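Aminotransferase, class I (Staphylococcus aureus, PDB 2O1B) probably catalyses the pyridoxal-phosphate-dependent transfer of the amino group between aspartate and 2-oxoglutarate, as a class I aminotransferase. Local coordinates at residues A[250-255]-A[259-264]. Residues are numbered along the deposited sequence; the frame is centred on the assembly and turned at random.
Sequences SLSKGY and GFRVGF. With PLP (pyridoxal-5'-phosphate), chain B.
Leu251 N donates to Val262 O at 3.3 Å, next to the antiparallel, non-hydrogen-bonded pair Ser250–Gly263 where strands 245-250 and 263-267 meet. From CB outward, Leu251 packs on the second segment: CB and CD1 each lie 3.7 Å from Val262 O, CB and CD2 meet Val262 CG1, and CD1 rests near Gly263 CA and comes obliquely to the Phe264 ring. Ala294 of helix 288-300 touches both Leu251 and Val262. The turn sends Leu251 one way and Ser250 OG, Ser252 OG and Lys253 another, to the cofactor. Arg261 starts away from the loop, but bends at chi2 and chi3 bring its guanidinium back edge-on to the phosphorus. NH1 reaches PLP O1P at 2.9 Å, nearly straight. NH2 reaches PLP O2P at 2.6 Å. Ser252 OG donates to PLP O1P as well (2.6 Å) and accepts from a water that takes the N-H of Val262. Ser250 OG gives its proton to PLP O3P (2.7 Å) while accepting from Ser252 N, an ST turn. Lys253 NZ is covalently bonded to PLP C4A, consistent with this family's internal aldimine, although the modelled 1.8 Å is too long for C=N. Segment 250-255 and Arg261 thus hold phosphate and C4A, Arg261 probably offsetting part of the phosphate's negative charge.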
loop_
_atom_site.group_PDB
_atom_site.type_symbol
_atom_site.label_atom_id
_atom_site.label_comp_id
_atom_site.label_asym_id
_atom_site.label_seq_id
_atom_site.Cartn_x
_atom_site.Cartn_y
_atom_site.Cartn_z
ATOM N N SER A 250 -6.097 -11.230 8.859
ATOM C CA SER A 250 -5.730 -9.903 9.339
ATOM C C SER A 250 -5.354 -9.924 10.812
ATOM O O SER A 250 -5.969 -10.644 11.596
ATOM C CB SER A 250 -6.892 -8.919 9.147
ATOM O OG SER A 250 -6.542 -7.650 9.676
ATOM N N LEU A 251 -4.352 -9.131 11.185
ATOM C CA LEU A 251 -4.041 -8.894 12.608
ATOM C C LEU A 251 -4.869 -7.769 13.263
ATOM O O LEU A 251 -4.825 -7.569 14.488
ATOM C CB LEU A 251 -2.544 -8.623 12.793
ATOM C CG LEU A 251 -1.574 -9.808 12.647
ATOM C CD1 LEU A 251 -1.292 -10.170 11.197
ATOM C CD2 LEU A 251 -0.267 -9.499 13.367
ATOM N N SER A 252 -5.628 -7.045 12.448
ATOM C CA SER A 252 -6.387 -5.876 12.911
ATOM C C SER A 252 -7.347 -6.137 14.065
ATOM O O SER A 252 -7.257 -5.489 15.119
ATOM C CB SER A 252 -7.166 -5.246 11.752
ATOM O OG SER A 252 -6.292 -4.644 10.821
ATOM N N LYS A 253 -8.277 -7.072 13.869
ATOM C CA LYS A 253 -9.333 -7.280 14.867
ATOM C C LYS A 253 -8.898 -8.224 15.965
ATOM O O LYS A 253 -9.034 -7.906 17.141
ATOM C CB LYS A 253 -10.642 -7.753 14.229
ATOM C CG LYS A 253 -11.431 -6.610 13.633
ATOM C CD LYS A 253 -11.407 -6.671 12.133
ATOM C CE LYS A 253 -11.939 -5.379 11.581
ATOM N NZ LYS A 253 -12.671 -5.643 10.315
ATOM N N GLY A 254 -8.345 -9.366 15.574
ATOM C CA GLY A 254 -7.830 -10.333 16.543
ATOM C C GLY A 254 -6.893 -9.746 17.586
ATOM O O GLY A 254 -7.018 -10.057 18.773
ATOM N N TYR A 255 -5.959 -8.893 17.150
ATOM C CA TYR A 255 -4.893 -8.396 18.036
ATOM C C TYR A 255 -5.026 -6.920 18.439
ATOM O O TYR A 255 -4.136 -6.372 19.107
ATOM C CB TYR A 255 -3.495 -8.662 17.437
ATOM C CG TYR A 255 -3.183 -10.117 17.153
ATOM C CD1 TYR A 255 -3.259 -10.630 15.849
ATOM C CD2 TYR A 255 -2.828 -10.983 18.177
ATOM C CE1 TYR A 255 -2.968 -11.974 15.582
ATOM C CE2 TYR A 255 -2.549 -12.323 17.922
ATOM C CZ TYR A 255 -2.614 -12.808 16.627
ATOM O OH TYR A 255 -2.324 -14.129 16.395
ATOM N N GLY A 259 -5.006 -0.082 13.247
ATOM C CA GLY A 259 -4.249 1.041 12.703
ATOM C C GLY A 259 -2.864 0.690 12.183
ATOM O O GLY A 259 -2.268 1.474 11.443
ATOM N N PHE A 260 -2.359 -0.485 12.570
ATOM C CA PHE A 260 -0.991 -0.911 12.237
ATOM C C PHE A 260 -0.805 -1.251 10.755
ATOM O O PHE A 260 0.272 -1.036 10.213
ATOM C CB PHE A 260 -0.562 -2.116 13.073
ATOM C CG PHE A 260 -0.341 -1.818 14.543
ATOM C CD1 PHE A 260 -1.377 -1.363 15.344
ATOM C CD2 PHE A 260 0.895 -2.049 15.127
ATOM C CE1 PHE A 260 -1.178 -1.118 16.700
ATOM C CE2 PHE A 260 1.099 -1.803 16.493
ATOM C CZ PHE A 260 0.057 -1.338 17.272
ATOM N N ARG A 261 -1.848 -1.786 10.115
ATOM C CA ARG A 261 -1.824 -2.149 8.681
ATOM C C ARG A 261 -0.939 -3.368 8.378
ATOM O O ARG A 261 0.088 -3.263 7.679
ATOM C CB ARG A 261 -1.425 -0.956 7.773
ATOM C CG ARG A 261 -2.196 0.375 7.964
ATOM C CD ARG A 261 -3.680 0.189 8.278
ATOM N NE ARG A 261 -4.414 -0.453 7.190
ATOM C CZ ARG A 261 -5.311 -1.421 7.360
ATOM N NH1 ARG A 261 -5.568 -1.886 8.577
ATOM N NH2 ARG A 261 -5.930 -1.944 6.299
ATOM N N VAL A 262 -1.349 -4.532 8.890
ATOM C CA VAL A 262 -0.608 -5.774 8.676
ATOM C C VAL A 262 -1.527 -6.999 8.605
ATOM O O VAL A 262 -2.424 -7.175 9.432
ATOM C CB VAL A 262 0.499 -5.977 9.750
ATOM C CG1 VAL A 262 -0.098 -6.045 11.152
ATOM C CG2 VAL A 262 1.319 -7.225 9.436
ATOM N N GLY A 263 -1.299 -7.828 7.593
ATOM C CA GLY A 263 -2.046 -9.068 7.389
ATOM C C GLY A 263 -1.242 -9.955 6.455
ATOM O O GLY A 263 -0.082 -9.658 6.155
ATOM N N PHE A 264 -1.848 -11.052 6.006
ATOM C CA PHE A 264 -1.184 -11.936 5.052
ATOM C C PHE A 264 -2.167 -12.772 4.253
ATOM O O PHE A 264 -3.295 -13.011 4.695
ATOM C CB PHE A 264 -0.140 -12.827 5.741
ATOM C CG PHE A 264 -0.683 -13.666 6.857
ATOM C CD1 PHE A 264 -0.596 -13.232 8.174
ATOM C CD2 PHE A 264 -1.247 -14.910 6.599
ATOM C CE1 PHE A 264 -1.094 -14.017 9.219
ATOM C CE2 PHE A 264 -1.733 -15.700 7.631
ATOM C CZ PHE A 264 -1.651 -15.250 8.949
HETATM N N1 PLP B . -12.469 -7.903 5.320
HETATM C C2 PLP B . -13.453 -7.861 6.291
HETATM C C2A PLP B . -14.613 -8.814 6.205
HETATM C C3 PLP B . -13.318 -6.953 7.344
HETATM O O3 PLP B . -14.260 -6.875 8.328
HETATM C C4 PLP B . -12.208 -6.099 7.399
HETATM C C4A PLP B . -11.811 -5.569 8.746
HETATM C C5 PLP B . -11.231 -6.142 6.401
HETATM C C6 PLP B . -11.373 -7.054 5.355
HETATM C C5A PLP B . -10.029 -5.207 6.421
HETATM O O4P PLP B . -9.071 -5.568 7.398
HETATM P P PLP B . -7.642 -4.817 7.471
HETATM O O1P PLP B . -7.618 -3.912 8.692
HETATM O O2P PLP B . -7.488 -4.021 6.203
HETATM O O3P PLP B . -6.588 -5.880 7.599
HETATM O O HOH W 1 -3.688 -3.999 10.918
#